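PDB 4ZSF: BsaWI endonuclease from Geobacillus stearothermophilus, which is a type II restriction endonuclease of the PD-(D/E)XK class that probably cuts DNA with the help of divalent metal ions. Local coordinates for residues Trp188-Cys193 with Gly222-Trp227. Sequence-based numbering, arbitrary orientation.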
loop_
_atom_site.group_PDB
_atom_site.type_symbol
_atom_site.label_atom_id
_atom_site.label_comp_id
_atom_site.label_asym_id
_atom_site.label_seq_id
_atom_site.Cartn_x
_atom_site.Cartn_y
_atom_site.Cartn_z
ATOM N N TRP A 188 14.891 -12.905 -19.660
ATOM C CA TRP A 188 15.257 -13.633 -18.419
ATOM C C TRP A 188 14.552 -12.970 -17.271
ATOM O O TRP A 188 14.637 -11.749 -17.132
ATOM C CB TRP A 188 16.748 -13.547 -18.256
ATOM C CG TRP A 188 17.329 -14.445 -17.213
ATOM C CD1 TRP A 188 16.976 -15.758 -16.932
ATOM C CD2 TRP A 188 18.410 -14.103 -16.336
ATOM N NE1 TRP A 188 17.824 -16.232 -15.947
ATOM C CE2 TRP A 188 18.700 -15.241 -15.571
ATOM C CE3 TRP A 188 19.179 -12.932 -16.144
ATOM C CZ2 TRP A 188 19.741 -15.250 -14.615
ATOM C CZ3 TRP A 188 20.194 -12.938 -15.207
ATOM C CH2 TRP A 188 20.440 -14.081 -14.417
ATOM N N SER A 189 13.864 -13.738 -16.429
ATOM C CA SER A 189 13.123 -13.092 -15.350
ATOM C C SER A 189 13.505 -13.750 -14.038
ATOM O O SER A 189 13.242 -14.934 -13.827
ATOM C CB SER A 189 11.595 -13.189 -15.565
ATOM O OG SER A 189 10.925 -12.542 -14.493
ATOM N N VAL A 190 14.161 -13.004 -13.167
ATOM C CA VAL A 190 14.608 -13.643 -11.931
ATOM C C VAL A 190 14.330 -12.818 -10.702
ATOM O O VAL A 190 13.945 -11.645 -10.799
ATOM C CB VAL A 190 16.146 -13.960 -11.977
ATOM C CG1 VAL A 190 16.438 -14.991 -13.084
ATOM C CG2 VAL A 190 16.946 -12.670 -12.178
ATOM N N ALA A 191 14.498 -13.449 -9.532
ATOM C CA ALA A 191 14.281 -12.715 -8.279
ATOM C C ALA A 191 15.470 -12.970 -7.381
ATOM O O ALA A 191 16.032 -14.084 -7.412
ATOM C CB ALA A 191 13.051 -13.175 -7.615
ATOM N N ILE A 192 15.836 -11.970 -6.569
ATOM C CA ILE A 192 16.938 -12.115 -5.584
ATOM C C ILE A 192 16.290 -11.787 -4.279
ATOM O O ILE A 192 15.645 -10.715 -4.166
ATOM C CB ILE A 192 18.081 -11.148 -5.935
ATOM C CG1 ILE A 192 18.736 -11.616 -7.248
ATOM C CG2 ILE A 192 19.153 -11.103 -4.797
ATOM C CD1 ILE A 192 19.777 -10.617 -7.846
ATOM N N CYS A 193 16.443 -12.688 -3.304
ATOM C CA CYS A 193 15.710 -12.670 -2.041
ATOM C C CYS A 193 16.619 -12.702 -0.812
ATOM O O CYS A 193 17.486 -13.589 -0.722
ATOM C CB CYS A 193 14.787 -13.892 -1.980
ATOM S SG CYS A 193 13.514 -13.956 -3.153
ATOM N N GLY A 222 14.486 -18.221 -12.377
ATOM C CA GLY A 222 15.375 -18.560 -11.274
ATOM C C GLY A 222 15.104 -17.599 -10.109
ATOM O O GLY A 222 14.772 -16.429 -10.306
ATOM N N MET A 223 15.263 -18.135 -8.909
ATOM C CA MET A 223 15.104 -17.392 -7.674
ATOM C C MET A 223 16.440 -17.578 -6.943
ATOM O O MET A 223 16.896 -18.730 -6.806
ATOM C CB MET A 223 13.911 -17.950 -6.883
ATOM C CG MET A 223 13.862 -17.501 -5.449
ATOM S SD MET A 223 13.326 -15.775 -5.343
ATOM C CE MET A 223 11.597 -15.908 -5.821
ATOM N N TYR A 224 17.083 -16.480 -6.533
ATOM C CA TYR A 224 18.417 -16.576 -5.881
ATOM C C TYR A 224 18.264 -16.124 -4.469
ATOM O O TYR A 224 17.848 -14.984 -4.270
ATOM C CB TYR A 224 19.447 -15.699 -6.641
ATOM C CG TYR A 224 19.519 -16.223 -8.059
ATOM C CD1 TYR A 224 18.624 -15.809 -9.014
ATOM C CD2 TYR A 224 20.439 -17.204 -8.390
ATOM C CE1 TYR A 224 18.621 -16.345 -10.325
ATOM C CE2 TYR A 224 20.489 -17.747 -9.670
ATOM C CZ TYR A 224 19.583 -17.291 -10.649
ATOM O OH TYR A 224 19.591 -17.890 -11.907
ATOM N N VAL A 225 18.492 -17.015 -3.510
ATOM C CA VAL A 225 18.182 -16.706 -2.111
ATOM C C VAL A 225 19.463 -16.661 -1.296
ATOM O O VAL A 225 20.294 -17.574 -1.429
ATOM C CB VAL A 225 17.219 -17.799 -1.481
ATOM C CG1 VAL A 225 16.866 -17.443 0.016
ATOM C CG2 VAL A 225 15.999 -17.971 -2.364
ATOM N N PHE A 226 19.607 -15.629 -0.438
ATOM C CA PHE A 226 20.753 -15.584 0.483
ATOM C C PHE A 226 20.620 -16.623 1.610
ATOM O O PHE A 226 20.181 -16.339 2.698
ATOM C CB PHE A 226 20.904 -14.185 1.061
ATOM C CG PHE A 226 21.480 -13.197 0.100
ATOM C CD1 PHE A 226 22.853 -12.942 0.100
ATOM C CD2 PHE A 226 20.696 -12.471 -0.742
ATOM C CE1 PHE A 226 23.409 -12.025 -0.764
ATOM C CE2 PHE A 226 21.260 -11.531 -1.618
ATOM C CZ PHE A 226 22.644 -11.330 -1.622
ATOM N N TRP A 227 20.979 -17.858 1.320
ATOM C CA TRP A 227 20.963 -18.870 2.351
ATOM C C TRP A 227 21.939 -19.982 1.875
ATOM O O TRP A 227 22.471 -19.888 0.772
ATOM C CB TRP A 227 19.529 -19.384 2.575
ATOM C CG TRP A 227 18.848 -20.128 1.466
ATOM C CD1 TRP A 227 19.388 -20.559 0.262
ATOM C CD2 TRP A 227 17.485 -20.566 1.473
ATOM N NE1 TRP A 227 18.424 -21.213 -0.469
ATOM C CE2 TRP A 227 17.248 -21.237 0.260
ATOM C CE3 TRP A 227 16.431 -20.444 2.404
ATOM C CZ2 TRP A 227 15.979 -21.784 -0.075
ATOM C CZ3 TRP A 227 15.158 -20.982 2.070
ATOM C CH2 TRP A 227 14.951 -21.642 0.841
HETATM O O HOH W 1 17.942 -18.475 -14.021
#
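Tyr224 OH is gripped twice: by a water at 2.7 Å and by ND1 of His248. The same water accepts a hydrogen bond from Trp188 NE1 (3.0 Å), in the plane of the indole, and so bridges the two strands. Strands 188-193 and 222-226 run parallel as neighbours in the mixed sheet of the PD-(D/E)XK nuclease core. They belong to a beta-alpha-beta unit with helix 202-209 between them. Four backbone bonds join them: Ala191 N to Gly222 O, Tyr224 N to Ala191 O, Cys193 N to Tyr224 O and Phe226 N to Cys193 O. The last is nearly straight at the hydrogen (169°).

One face of the sheet carries Val190, Ile192 and Tyr224. With CG anti to the carbonyl carbon (chi1 -60°), the Tyr224 ring sets out on the side of Val190. Tyr224 CE1 lies 3.8 Å from Val190 CG1, which sits at the ring edge. Tyr224 OH lies 3.8 Å from Trp188 CZ2, near the indole plane, and the two side chains cross at about a right angle. A phenylalanine in place of Tyr224 lacks the hydroxyl and would probably leave the bridging water and His248 without this partner. Val190 CG1 also rests over one face of the Trp188 ring, toward the rim. Strand 235-238 flanks the other side of strand 222-226, and its Ile238 touches Tyr224.

The opposite face carries Ala191, Cys193, Met223 and Val225. Met223 is modelled in two conformers, so its exact packing on Ala191 is doubtful.

Phe226 lies close to Asp239, a residue that can bind calcium, though none sits on it in this chain. Phe226 CE2 meets Ile192 CG2 at 3.8 Å. Cys193 O sits at the edge of the Phe226 ring, in its plane, 3.4 Å from Phe226 CD2.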